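Local coordinates for cytoplasmic export protein 1 (Saccharomyces cerevisiae, PDB 3VWA) that takes part in nuclear tRNA export, binding tRNA and possibly passing aminoacylated tRNA from export receptors at the nuclear pore to the translation machinery, at residues Pro12-Glu17 against Thr32-Ser37; Pro39-Lys44 against Ile86-Val91; Glu291-Ile296 against Ala326-Leu331; Ser431-Arg436 against Asp471-Pro476; Thr439-Ser444 against Arg477-Tyr482. All coordinates share one frame; numbering follows the deposited sequence.

Interaction 1: residues Pro12-Glu17 against Thr32-Ser37; sequences PYTIEE and TRKADS
Thr32 O is held by one hydrogen bond and one weaker CA-H...O contact from the facing strand: Thr14 N donates to Thr32 O at 2.9 Å, nearly along the C=O axis, and Tyr13 CA approaches the same Thr32 O at 3.4 Å. The return bond, Thr32 N to Thr14 O, is longer at 3.2 Å, and its donor lies above the carbonyl plane. Thr14 and Thr32 thus form an antiparallel hydrogen-bonded pair, and their hydroxyls, OG1 to OG1, are hydrogen-bonded at 3.1 Å on that face. This is the short strand 13-15 joining strand 26-33 in the antiparallel sheet of the kinase-like domain near the N-terminus. As the chain leaves the sheet, Lys34 N donates almost straight (173°) to Pro12 O, while Thr14 CG2 presses against Lys34 CG at 3.5 Å, tighter than usual. On the other face Tyr13 and Arg33 run side by side, Arg33 CG coming to 3.5 Å from Tyr13 CE1 with the ring and guanidinium planes 35° apart. Pro12 CB sits over one face of the Tyr13 ring, toward its rim, and the ring's hydroxyl is bonded to Glu75. Arg33 NH2 bridges to Asp36 OD1 at a very short 2.5 Å, on the anti lone pair. An alanine at Arg33 would lose that salt bridge and the methylene packing, and would probably loosen both the turn and the tyrosine ring.

Interaction 2: residues Pro39-Lys44 against Ile86-Val91; sequences PVTVFK and IVTERV
Strands 39-44 and 86-89, neighbours in the antiparallel sheet of the kinase-like domain, lie with axes 4.6 Å apart and 149° between directions, hydrogen-bonded pairs at Thr41-Thr88 and Phe43-Ile86 flanking the non-hydrogen-bonded pair Val42-Val87. Thr88 N reaches Thr41 O nearly along the C=O axis at 2.8 Å. The Thr41 hydroxyl, set anti to its carbonyl carbon (chi1 -74°), accepts from Val91 N at 3.0 Å, so a side chain takes up the backbone N-H of Val91. Arg90 folds back through bends at chi2 and chi3. Its NE donates to Val40 O at 2.8 Å from well above the carbonyl plane, Pro39 CB lies over one face of the guanidinium, and NH1 goes on to Gly31 O. One water joins Pro39 O to Arg90 N. On the valine face, Val87 CG1 meets Val40 CG2 at 3.9 Å and Val42 CG2 at 4.0 Å. On the threonine face the Phe43 ring turns its edge to Ile86 O and Thr88 OG1, and its tip, CZ, nears Val91 CG2. Phe147 stacks on that ring and Phe137 meets it edge-to-face, while strand 26-33 pairs with the outer side of 39-44 and strand 73-77 with that of 85-89.

Interaction 3: residues Glu291-Ile296 against Ala326-Leu331; sequences ELCEII and AIVLDL
Helices 283-303 and 321-335 belong to the helical part of the chain that follows the kinase-like domain, and they pack as neighbours running in roughly opposite directions, the short segments 144° apart with axes 10.1 Å from each other. Val328 does most of the touching. Its CG2, anti to the carbonyl carbon, is met by three side chains of the other helix: Leu292 CD1 at 3.6 Å, Cys293 SG at 3.8 Å and Ile296 CD1, also at 3.8 Å. The approaches differ. Leu292 and Val328 lie alongside each other, pointing opposite ways, whereas Ile296 comes tip to tip. Leu292 CD1 also lies 3.7 Å from Ile327 CB, the two side chains crossing at about a right angle. Met262 of helix 255-271 touches Leu292, while Leu345 and Phe342 of helix 342-351 touch Cys293 and Val328 respectively. With methyls, one sulfur and not a single polar bond between the segments, shape and burial, not directional bonds, probably set the fit between them.

Interaction 4: residues Ser431-Arg436 against Asp471-Pro476; sequences SDVEIR and DPQVKP
Arg436, at the start of helix 433-446, reaches across to the turn that opens helix 474-487, consistent with the Asp-Arg pairing between successive repeats of HEAT proteins. Its CB lies 4.1 Å from Pro476 CG, and CD passes 3.6 Å from Asp471 OD1. NE then donates to Asp471 OD1 at 2.6 Å, almost straight (170°), and NH1 to Asp471 OD2 at 3.2 Å. This side-on grip, a salt bridge, uses both syn lone pairs, with the two planes only 12° apart. NH2 turns back to Asp430 O. Val433 CA lies over one guanidinium face, and Gln473 CG stands at the edge beside NH1. Asp471 OD2 spends its anti lone pair on Gln473 N, an Asx turn; an alanine here would remove this bond and the salt bridge, and would probably leave the turn less fixed and the arginine without its carboxylate partner. Val433 CG2 packs 3.8 Å from Pro476 CD. A second salt bridge brings NZ of the extended Lys475 to Glu434 OE1 at 3.0 Å, on the syn lone pair.

Interaction 5: residues Thr439-Ser444 against Arg477-Tyr482; sequences TVIIIS and RLAALY
The Tyr482 ring is the flat group that meets the other helix, and it does so obliquely: Ile441 CD1 comes to 3.6 Å from Tyr482 CD2, the two side chains crossing at about a right angle. The other flat group, the Arg477 guanidinium, takes no part across the helices and is held by a salt bridge to Asp510. Helices 433-446 and 474-487 belong to the HEAT-repeat solenoid, lying in sequence between the two assigned repeats. They run nearly parallel, 17° apart with axes separated by 9.1 Å, a spacing that the small Ala479 probably helps to allow. Tyr482 swings its ring out with CG anti to the backbone N (chi1 175°). Ile441 starts off beside the interface and gets there through its bend at chi2 (-68°), and the same Ile441 CD1 also lies 4.0 Å from Ala479 CB. Val440 points toward the neighbour. Its CG1 occupies the crowded position between the backbone N and the carbonyl carbon, and it presses on Ala479 CB at 3.4 Å, tighter than ordinary carbon contact. Phe465 and Leu469 of helix 454-469 touch Val440 and Ala480 respectively. Val440 O takes two donors from Ser444, one turn further along the same helix: N at 3.0 Å and OG at 2.8 Å.

Interactions 1 and 2 share one antiparallel sheet of the kinase-like domain: strands 26-33 and 39-45 are neighbours, and Tyr13, Val40 and Val87 pack together where the two contacts touch. Interaction 1 lies at the surface, interaction 2 is mostly buried, yet backbone bonds carry both. Interactions 4 and 5 join the same helix pair far away in the solenoid, on the opposite side of the chain's centre. At the helix starts, partly exposed, salt bridges dominate, with some apolar packing; further along, buried aliphatic groups take over, and Arg477 NH1 reaches back to Asp471 O. Interaction 3, buried nearer the chain's centre, resembles interaction 5 in chemistry but joins helices running in roughly opposite directions.

Interaction 1: residues Pro12-Glu17 against Thr32-Ser37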
# COMPACT_ATOMS: atom_id res chain seq x y z
N PRO A 12 11.41 -16.25 25.47
CA PRO A 12 11.81 -15.04 24.72
C PRO A 12 10.75 -14.45 23.74
O PRO A 12 11.00 -13.41 23.13
CB PRO A 12 13.05 -15.49 23.94
CG PRO A 12 13.40 -16.86 24.43
CD PRO A 12 12.19 -17.44 25.10
N TYR A 13 9.58 -15.07 23.59
CA TYR A 13 8.64 -14.62 22.59
C TYR A 13 7.26 -14.58 23.19
O TYR A 13 6.95 -15.36 24.11
CB TYR A 13 8.68 -15.55 21.37
CG TYR A 13 10.10 -15.75 20.84
CD1 TYR A 13 10.66 -14.85 19.95
CD2 TYR A 13 10.88 -16.82 21.25
CE1 TYR A 13 11.96 -15.03 19.47
CE2 TYR A 13 12.16 -17.01 20.78
CZ TYR A 13 12.71 -16.12 19.90
OH TYR A 13 13.99 -16.30 19.43
N THR A 14 6.43 -13.68 22.70
CA THR A 14 5.01 -13.80 23.04
C THR A 14 4.31 -14.52 21.89
O THR A 14 4.72 -14.41 20.74
CB THR A 14 4.37 -12.44 23.24
OG1 THR A 14 4.49 -11.71 22.02
CG2 THR A 14 5.08 -11.68 24.37
N ILE A 15 3.25 -15.24 22.18
CA ILE A 15 2.57 -16.02 21.15
C ILE A 15 1.11 -15.66 21.20
O ILE A 15 0.47 -15.65 22.28
CB ILE A 15 2.71 -17.54 21.38
CG1 ILE A 15 4.17 -17.95 21.46
CG2 ILE A 15 1.99 -18.36 20.29
CD1 ILE A 15 4.35 -19.33 22.07
N GLU A 16 0.56 -15.37 20.04
CA GLU A 16 -0.87 -15.10 20.00
C GLU A 16 -1.65 -16.38 20.28
O GLU A 16 -1.12 -17.50 20.13
CB GLU A 16 -1.28 -14.46 18.70
CG GLU A 16 -0.91 -12.99 18.60
CD GLU A 16 -1.91 -12.26 17.75
OE1 GLU A 16 -1.76 -12.34 16.51
OE2 GLU A 16 -2.85 -11.65 18.33
N GLU A 17 -2.89 -16.19 20.70
CA GLU A 17 -3.69 -17.24 21.30
C GLU A 17 -4.25 -18.26 20.31
O GLU A 17 -4.40 -19.43 20.66
CB GLU A 17 -4.84 -16.62 22.13
CG GLU A 17 -5.50 -17.57 23.10
CD GLU A 17 -5.77 -16.93 24.47
OE1 GLU A 17 -6.89 -17.14 25.00
OE2 GLU A 17 -4.87 -16.23 25.01
N THR A 32 5.77 -12.21 18.61
CA THR A 32 6.67 -11.09 18.59
C THR A 32 7.79 -11.49 19.53
O THR A 32 7.53 -12.16 20.55
CB THR A 32 6.04 -9.77 19.12
OG1 THR A 32 6.26 -9.68 20.53
CG2 THR A 32 4.53 -9.65 18.87
N ARG A 33 9.00 -11.13 19.17
CA ARG A 33 10.18 -11.31 20.01
C ARG A 33 10.11 -10.25 21.11
O ARG A 33 9.91 -9.05 20.82
CB ARG A 33 11.47 -11.18 19.18
CG ARG A 33 12.72 -11.68 19.90
CD ARG A 33 13.97 -10.98 19.38
NE ARG A 33 14.77 -11.78 18.48
CZ ARG A 33 15.46 -11.31 17.42
NH1 ARG A 33 16.17 -12.14 16.70
NH2 ARG A 33 15.41 -10.05 17.08
N LYS A 34 10.21 -10.68 22.37
CA LYS A 34 9.93 -9.76 23.51
C LYS A 34 10.87 -8.57 23.66
O LYS A 34 10.43 -7.42 23.59
CB LYS A 34 9.78 -10.51 24.84
CG LYS A 34 8.32 -10.74 25.15
CD LYS A 34 8.11 -11.18 26.59
CE LYS A 34 8.80 -12.51 26.83
NZ LYS A 34 7.93 -13.44 27.59
N ALA A 35 12.16 -8.87 23.79
CA ALA A 35 13.18 -7.85 24.03
C ALA A 35 13.11 -6.79 22.95
O ALA A 35 13.06 -5.60 23.22
CB ALA A 35 14.54 -8.52 24.05
N ASP A 36 12.98 -7.28 21.72
CA ASP A 36 12.92 -6.55 20.46
C ASP A 36 11.58 -5.96 19.99
O ASP A 36 11.54 -4.97 19.25
CB ASP A 36 13.32 -7.56 19.38
CG ASP A 36 14.29 -6.99 18.41
OD1 ASP A 36 14.76 -7.71 17.53
OD2 ASP A 36 14.59 -5.79 18.57
N SER A 37 10.49 -6.63 20.34
CA SER A 37 9.24 -6.57 19.57
C SER A 37 9.38 -6.89 18.04
O SER A 37 8.53 -6.51 17.26
CB SER A 37 8.52 -5.24 19.81
OG SER A 37 8.87 -4.34 18.79

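Interaction 2: residues Pro39-Lys44 against Ile86-Val91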
# COMPACT_ATOMS: atom_id res chain seq x y z
N PRO A 39 8.49 -8.94 14.99
CA PRO A 39 7.46 -9.91 14.58
C PRO A 39 8.04 -11.25 14.16
O PRO A 39 8.96 -11.29 13.38
CB PRO A 39 6.82 -9.25 13.36
CG PRO A 39 7.05 -7.78 13.56
CD PRO A 39 8.44 -7.73 14.13
N VAL A 40 7.51 -12.34 14.70
CA VAL A 40 8.04 -13.66 14.39
C VAL A 40 6.90 -14.61 14.15
O VAL A 40 5.75 -14.31 14.44
CB VAL A 40 8.89 -14.22 15.56
CG1 VAL A 40 10.08 -13.30 15.89
CG2 VAL A 40 8.01 -14.41 16.81
N THR A 41 7.21 -15.77 13.64
CA THR A 41 6.20 -16.81 13.52
C THR A 41 6.69 -17.97 14.33
O THR A 41 7.84 -18.36 14.21
CB THR A 41 6.03 -17.25 12.05
OG1 THR A 41 5.33 -16.21 11.40
CG2 THR A 41 5.20 -18.54 11.93
N VAL A 42 5.80 -18.51 15.15
CA VAL A 42 6.08 -19.61 16.03
C VAL A 42 5.35 -20.87 15.53
O VAL A 42 4.09 -20.92 15.44
CB VAL A 42 5.62 -19.22 17.46
CG1 VAL A 42 5.65 -20.44 18.37
CG2 VAL A 42 6.45 -18.04 18.02
N PHE A 43 6.12 -21.89 15.18
CA PHE A 43 5.55 -23.18 14.83
C PHE A 43 5.58 -24.10 16.06
O PHE A 43 6.64 -24.41 16.64
CB PHE A 43 6.32 -23.84 13.68
CG PHE A 43 6.13 -23.15 12.36
CD1 PHE A 43 5.04 -23.49 11.51
CD2 PHE A 43 7.08 -22.22 11.90
CE1 PHE A 43 4.93 -22.86 10.26
CE2 PHE A 43 6.92 -21.60 10.67
CZ PHE A 43 5.86 -21.94 9.85
N LYS A 44 4.38 -24.50 16.47
CA LYS A 44 4.22 -25.31 17.65
C LYS A 44 3.89 -26.72 17.18
O LYS A 44 2.90 -26.93 16.48
CB LYS A 44 3.08 -24.75 18.50
CG LYS A 44 2.66 -25.66 19.64
CD LYS A 44 1.98 -24.83 20.73
CE LYS A 44 2.33 -25.41 22.09
NZ LYS A 44 1.86 -26.80 22.20
N ILE A 86 9.60 -24.14 16.71
CA ILE A 86 10.54 -23.55 15.78
C ILE A 86 10.08 -22.11 15.56
O ILE A 86 8.94 -21.82 15.09
CB ILE A 86 10.60 -24.32 14.44
CG1 ILE A 86 10.97 -25.80 14.66
CG2 ILE A 86 11.56 -23.62 13.48
CD1 ILE A 86 10.79 -26.70 13.43
N VAL A 87 10.96 -21.18 15.89
CA VAL A 87 10.62 -19.76 15.78
C VAL A 87 11.37 -19.14 14.61
O VAL A 87 12.63 -19.24 14.52
CB VAL A 87 10.91 -18.99 17.08
CG1 VAL A 87 10.26 -17.61 17.02
CG2 VAL A 87 10.36 -19.74 18.30
N THR A 88 10.62 -18.52 13.70
CA THR A 88 11.23 -18.04 12.41
C THR A 88 10.90 -16.61 12.23
O THR A 88 10.10 -16.06 13.00
CB THR A 88 10.65 -18.76 11.16
OG1 THR A 88 9.25 -18.46 11.04
CG2 THR A 88 10.87 -20.26 11.26
N GLU A 89 11.49 -15.99 11.21
CA GLU A 89 11.00 -14.65 10.79
C GLU A 89 9.47 -14.74 10.50
O GLU A 89 8.91 -15.79 10.25
CB GLU A 89 11.76 -14.07 9.57
CG GLU A 89 13.24 -14.39 9.47
CD GLU A 89 14.14 -13.15 9.23
OE1 GLU A 89 14.50 -12.83 8.07
OE2 GLU A 89 14.51 -12.50 10.23
N ARG A 90 8.79 -13.62 10.62
CA ARG A 90 7.38 -13.63 10.39
C ARG A 90 7.15 -14.11 8.96
O ARG A 90 7.67 -13.53 8.00
CB ARG A 90 6.81 -12.24 10.54
CG ARG A 90 5.29 -12.21 10.40
CD ARG A 90 4.58 -13.11 11.41
NE ARG A 90 4.49 -12.52 12.75
CZ ARG A 90 3.61 -11.58 13.10
NH1 ARG A 90 3.62 -11.09 14.34
NH2 ARG A 90 2.71 -11.13 12.21
N VAL A 91 6.41 -15.19 8.83
CA VAL A 91 5.98 -15.65 7.53
C VAL A 91 4.45 -15.73 7.49
O VAL A 91 3.79 -15.69 8.53
CB VAL A 91 6.56 -17.02 7.17
CG1 VAL A 91 8.02 -16.90 6.80
CG2 VAL A 91 6.29 -18.05 8.30
O HOH W 1 10.80 -11.44 11.29

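Interaction 3: residues Glu291-Ile296 against Ala326-Leu331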
# COMPACT_ATOMS: atom_id res chain seq x y z
N GLU A 291 12.36 0.69 -0.97
CA GLU A 291 13.55 0.99 -1.78
C GLU A 291 13.39 2.23 -2.67
O GLU A 291 14.31 3.09 -2.72
CB GLU A 291 14.01 -0.21 -2.64
CG GLU A 291 14.37 -1.47 -1.85
CD GLU A 291 15.64 -1.35 -0.99
OE1 GLU A 291 16.18 -0.22 -0.78
OE2 GLU A 291 16.12 -2.40 -0.52
N LEU A 292 12.25 2.36 -3.37
CA LEU A 292 11.98 3.61 -4.10
C LEU A 292 12.02 4.80 -3.20
O LEU A 292 12.63 5.81 -3.52
CB LEU A 292 10.57 3.64 -4.68
CG LEU A 292 10.43 3.85 -6.17
CD1 LEU A 292 9.00 4.03 -6.69
CD2 LEU A 292 11.43 4.87 -6.76
N CYS A 293 11.32 4.71 -2.10
CA CYS A 293 11.29 5.82 -1.15
C CYS A 293 12.71 6.23 -0.79
O CYS A 293 13.04 7.41 -0.86
CB CYS A 293 10.49 5.46 0.09
SG CYS A 293 8.69 5.38 -0.21
N GLU A 294 13.58 5.28 -0.47
CA GLU A 294 14.99 5.60 -0.20
C GLU A 294 15.65 6.34 -1.36
O GLU A 294 16.41 7.29 -1.16
CB GLU A 294 15.78 4.31 0.13
CG GLU A 294 15.68 3.89 1.58
CD GLU A 294 16.06 5.05 2.49
OE1 GLU A 294 17.16 5.65 2.27
OE2 GLU A 294 15.24 5.38 3.37
N ILE A 295 15.38 5.88 -2.59
CA ILE A 295 16.02 6.52 -3.75
C ILE A 295 15.47 7.90 -3.97
O ILE A 295 16.22 8.80 -4.32
CB ILE A 295 15.98 5.66 -5.01
CG1 ILE A 295 17.01 4.54 -4.85
CG2 ILE A 295 16.33 6.51 -6.27
CD1 ILE A 295 16.49 3.18 -5.26
N ILE A 296 14.17 8.08 -3.69
CA ILE A 296 13.54 9.39 -3.78
C ILE A 296 14.13 10.43 -2.80
O ILE A 296 14.36 11.60 -3.18
CB ILE A 296 11.99 9.35 -3.57
CG1 ILE A 296 11.29 8.71 -4.80
CG2 ILE A 296 11.47 10.76 -3.39
CD1 ILE A 296 9.86 8.29 -4.56
N ALA A 326 5.20 9.43 -8.06
CA ALA A 326 3.85 9.01 -8.57
C ALA A 326 3.63 7.52 -8.31
O ALA A 326 2.55 7.09 -7.84
CB ALA A 326 3.66 9.38 -10.06
N ILE A 327 4.68 6.73 -8.51
CA ILE A 327 4.60 5.32 -8.24
C ILE A 327 4.37 5.08 -6.78
O ILE A 327 3.60 4.20 -6.38
CB ILE A 327 5.91 4.64 -8.64
CG1 ILE A 327 6.37 5.12 -10.02
CG2 ILE A 327 5.87 3.15 -8.53
CD1 ILE A 327 5.62 4.55 -11.18
N VAL A 328 5.09 5.81 -5.93
CA VAL A 328 5.04 5.51 -4.53
C VAL A 328 3.61 5.88 -4.03
O VAL A 328 3.00 5.11 -3.29
CB VAL A 328 6.16 6.25 -3.77
CG1 VAL A 328 5.76 6.53 -2.35
CG2 VAL A 328 7.44 5.44 -3.78
N LEU A 329 3.13 7.04 -4.44
CA LEU A 329 1.82 7.56 -3.97
C LEU A 329 0.71 6.67 -4.44
O LEU A 329 -0.21 6.40 -3.67
CB LEU A 329 1.51 8.98 -4.47
CG LEU A 329 2.36 10.11 -3.93
CD1 LEU A 329 2.18 11.36 -4.81
CD2 LEU A 329 2.00 10.31 -2.47
N ASP A 330 0.79 6.25 -5.70
CA ASP A 330 -0.11 5.23 -6.25
C ASP A 330 -0.06 3.92 -5.49
O ASP A 330 -1.06 3.44 -5.00
CB ASP A 330 0.16 4.94 -7.75
CG ASP A 330 -0.81 3.88 -8.34
OD1 ASP A 330 -0.44 3.21 -9.33
OD2 ASP A 330 -1.96 3.72 -7.86
N LEU A 331 1.11 3.32 -5.38
CA LEU A 331 1.15 1.95 -4.84
C LEU A 331 0.88 1.89 -3.34
O LEU A 331 0.36 0.88 -2.87
CB LEU A 331 2.45 1.26 -5.19
CG LEU A 331 2.67 0.96 -6.67
CD1 LEU A 331 4.03 0.32 -6.80
CD2 LEU A 331 1.57 0.06 -7.24

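Interaction 4: residues Ser431-Arg436 against Asp471-Pro476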
# COMPACT_ATOMS: atom_id res chain seq x y z
N SER A 431 -5.03 38.37 -10.53
CA SER A 431 -4.99 38.66 -11.94
C SER A 431 -5.73 37.65 -12.84
O SER A 431 -6.24 38.03 -13.87
CB SER A 431 -3.54 38.85 -12.41
OG SER A 431 -2.78 37.71 -12.09
N ASP A 432 -5.81 36.38 -12.44
CA ASP A 432 -6.57 35.38 -13.19
C ASP A 432 -8.08 35.34 -12.82
O ASP A 432 -8.45 35.26 -11.63
CB ASP A 432 -5.89 34.01 -13.00
CG ASP A 432 -6.45 32.95 -13.93
OD1 ASP A 432 -5.82 32.67 -14.96
OD2 ASP A 432 -7.50 32.37 -13.60
N VAL A 433 -8.94 35.41 -13.84
CA VAL A 433 -10.39 35.43 -13.65
C VAL A 433 -10.87 34.11 -13.05
O VAL A 433 -11.82 34.06 -12.23
CB VAL A 433 -11.16 35.77 -14.96
CG1 VAL A 433 -10.97 34.68 -16.01
CG2 VAL A 433 -12.65 35.98 -14.70
N GLU A 434 -10.22 33.03 -13.46
CA GLU A 434 -10.59 31.71 -12.99
C GLU A 434 -10.42 31.59 -11.42
O GLU A 434 -11.29 31.08 -10.72
CB GLU A 434 -9.87 30.67 -13.82
CG GLU A 434 -10.45 29.26 -13.76
CD GLU A 434 -11.86 29.16 -14.32
OE1 GLU A 434 -12.24 29.99 -15.18
OE2 GLU A 434 -12.60 28.23 -13.90
N ILE A 435 -9.35 32.18 -10.91
CA ILE A 435 -9.02 32.18 -9.52
C ILE A 435 -9.98 33.06 -8.77
O ILE A 435 -10.44 32.67 -7.70
CB ILE A 435 -7.54 32.63 -9.27
CG1 ILE A 435 -6.58 31.58 -9.83
CG2 ILE A 435 -7.27 32.84 -7.77
CD1 ILE A 435 -5.09 31.93 -9.71
N ARG A 436 -10.28 34.24 -9.33
CA ARG A 436 -11.36 35.09 -8.77
C ARG A 436 -12.72 34.42 -8.64
O ARG A 436 -13.37 34.55 -7.58
CB ARG A 436 -11.47 36.47 -9.45
CG ARG A 436 -10.08 37.21 -9.45
CD ARG A 436 -10.17 38.69 -9.67
NE ARG A 436 -10.94 39.04 -10.88
CZ ARG A 436 -10.48 39.04 -12.13
NH1 ARG A 436 -11.30 39.40 -13.12
NH2 ARG A 436 -9.20 38.70 -12.41
N ASP A 471 -17.00 42.71 -9.89
CA ASP A 471 -15.83 42.29 -10.67
C ASP A 471 -16.01 42.81 -12.10
O ASP A 471 -17.16 42.80 -12.61
CB ASP A 471 -15.65 40.75 -10.62
CG ASP A 471 -14.36 40.25 -11.28
OD1 ASP A 471 -13.36 39.97 -10.56
OD2 ASP A 471 -14.33 40.11 -12.52
N PRO A 472 -14.92 43.27 -12.76
CA PRO A 472 -14.97 43.65 -14.20
C PRO A 472 -15.39 42.49 -15.11
O PRO A 472 -16.06 42.70 -16.11
CB PRO A 472 -13.53 44.06 -14.54
CG PRO A 472 -12.67 43.66 -13.36
CD PRO A 472 -13.60 43.57 -12.16
N GLN A 473 -15.02 41.26 -14.76
CA GLN A 473 -15.43 40.14 -15.58
C GLN A 473 -16.75 39.54 -15.11
O GLN A 473 -17.07 39.63 -13.93
CB GLN A 473 -14.32 39.12 -15.62
CG GLN A 473 -13.00 39.77 -15.98
CD GLN A 473 -12.99 40.24 -17.41
OE1 GLN A 473 -13.40 39.50 -18.29
NE2 GLN A 473 -12.51 41.48 -17.64
N VAL A 474 -17.50 38.96 -16.05
CA VAL A 474 -18.83 38.40 -15.78
C VAL A 474 -18.77 37.12 -14.94
O VAL A 474 -19.65 36.87 -14.12
CB VAL A 474 -19.63 38.18 -17.10
CG1 VAL A 474 -20.89 37.33 -16.92
CG2 VAL A 474 -20.04 39.52 -17.68
N LYS A 475 -17.72 36.32 -15.10
CA LYS A 475 -17.72 35.01 -14.47
C LYS A 475 -17.80 35.05 -12.92
O LYS A 475 -18.55 34.27 -12.35
CB LYS A 475 -16.57 34.13 -14.96
CG LYS A 475 -16.76 32.64 -14.65
CD LYS A 475 -15.68 31.76 -15.30
CE LYS A 475 -16.00 30.27 -15.15
NZ LYS A 475 -15.08 29.36 -15.89
N PRO A 476 -17.03 35.93 -12.25
CA PRO A 476 -17.05 36.02 -10.78
C PRO A 476 -18.34 36.63 -10.22
O PRO A 476 -18.74 36.31 -9.09
CB PRO A 476 -15.84 36.90 -10.46
CG PRO A 476 -14.93 36.73 -11.70
CD PRO A 476 -15.92 36.71 -12.83

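Interaction 5: residues Thr439-Ser444 against Arg477-Tyr482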
# COMPACT_ATOMS: atom_id res chain seq x y z
N THR A 439 -12.45 31.58 -5.99
CA THR A 439 -12.32 32.07 -4.63
C THR A 439 -13.65 32.29 -3.91
O THR A 439 -13.79 31.94 -2.74
CB THR A 439 -11.51 33.40 -4.55
OG1 THR A 439 -10.19 33.18 -5.06
CG2 THR A 439 -11.40 33.88 -3.06
N VAL A 440 -14.62 32.87 -4.62
CA VAL A 440 -15.91 33.12 -3.98
C VAL A 440 -16.70 31.81 -3.66
O VAL A 440 -17.44 31.73 -2.65
CB VAL A 440 -16.74 34.24 -4.73
CG1 VAL A 440 -17.24 33.80 -6.10
CG2 VAL A 440 -17.91 34.73 -3.90
N ILE A 441 -16.53 30.82 -4.53
CA ILE A 441 -17.06 29.44 -4.37
C ILE A 441 -16.42 28.85 -3.13
O ILE A 441 -17.13 28.44 -2.22
CB ILE A 441 -16.78 28.57 -5.62
CG1 ILE A 441 -17.34 29.25 -6.87
CG2 ILE A 441 -17.40 27.19 -5.52
CD1 ILE A 441 -18.86 29.31 -6.92
N ILE A 442 -15.09 28.93 -3.03
CA ILE A 442 -14.39 28.32 -1.88
C ILE A 442 -14.76 29.00 -0.56
O ILE A 442 -14.91 28.33 0.50
CB ILE A 442 -12.83 28.30 -2.05
CG1 ILE A 442 -12.36 27.39 -3.22
CG2 ILE A 442 -12.14 27.87 -0.80
CD1 ILE A 442 -13.13 26.05 -3.32
N ILE A 443 -14.85 30.34 -0.59
CA ILE A 443 -15.25 31.05 0.60
C ILE A 443 -16.69 30.64 1.05
O ILE A 443 -16.92 30.51 2.24
CB ILE A 443 -15.22 32.57 0.41
CG1 ILE A 443 -13.79 33.04 0.27
CG2 ILE A 443 -15.98 33.27 1.56
CD1 ILE A 443 -13.69 34.48 -0.24
N SER A 444 -17.63 30.46 0.11
CA SER A 444 -18.97 30.02 0.45
C SER A 444 -18.92 28.67 1.08
O SER A 444 -19.53 28.43 2.14
CB SER A 444 -19.82 29.90 -0.80
OG SER A 444 -19.90 31.15 -1.40
N ARG A 477 -19.02 37.44 -11.03
CA ARG A 477 -20.34 37.96 -10.67
C ARG A 477 -21.34 36.82 -10.65
O ARG A 477 -22.07 36.62 -9.65
CB ARG A 477 -20.74 39.09 -11.62
CG ARG A 477 -19.57 40.05 -11.89
CD ARG A 477 -20.01 41.49 -12.06
NE ARG A 477 -20.80 41.66 -13.26
CZ ARG A 477 -20.29 41.98 -14.45
NH1 ARG A 477 -18.99 42.17 -14.59
NH2 ARG A 477 -21.08 42.08 -15.50
N LEU A 478 -21.33 36.01 -11.71
CA LEU A 478 -22.16 34.80 -11.76
C LEU A 478 -21.86 33.83 -10.62
O LEU A 478 -22.72 33.09 -10.20
CB LEU A 478 -21.91 34.10 -13.09
CG LEU A 478 -22.36 34.85 -14.35
CD1 LEU A 478 -21.86 34.12 -15.56
CD2 LEU A 478 -23.87 35.04 -14.44
N ALA A 479 -20.61 33.79 -10.17
CA ALA A 479 -20.24 32.91 -9.09
C ALA A 479 -20.77 33.49 -7.77
O ALA A 479 -21.04 32.76 -6.85
CB ALA A 479 -18.71 32.75 -9.02
N ALA A 480 -20.85 34.80 -7.64
CA ALA A 480 -21.45 35.38 -6.44
C ALA A 480 -22.93 35.00 -6.34
O ALA A 480 -23.40 34.51 -5.31
CB ALA A 480 -21.29 36.89 -6.42
N LEU A 481 -23.65 35.18 -7.43
CA LEU A 481 -25.08 34.90 -7.43
C LEU A 481 -25.30 33.46 -7.08
O LEU A 481 -26.29 33.12 -6.43
CB LEU A 481 -25.68 35.20 -8.79
CG LEU A 481 -25.61 36.65 -9.20
CD1 LEU A 481 -26.17 36.79 -10.62
CD2 LEU A 481 -26.43 37.45 -8.21
N TYR A 482 -24.38 32.60 -7.53
CA TYR A 482 -24.51 31.17 -7.24
C TYR A 482 -24.38 30.88 -5.73
O TYR A 482 -25.19 30.18 -5.11
CB TYR A 482 -23.43 30.38 -8.00
CG TYR A 482 -23.41 28.89 -7.68
CD1 TYR A 482 -24.43 28.05 -8.14
CD2 TYR A 482 -22.37 28.32 -6.91
CE1 TYR A 482 -24.43 26.69 -7.87
CE2 TYR A 482 -22.35 26.95 -6.62
CZ TYR A 482 -23.39 26.14 -7.10
OH TYR A 482 -23.43 24.79 -6.86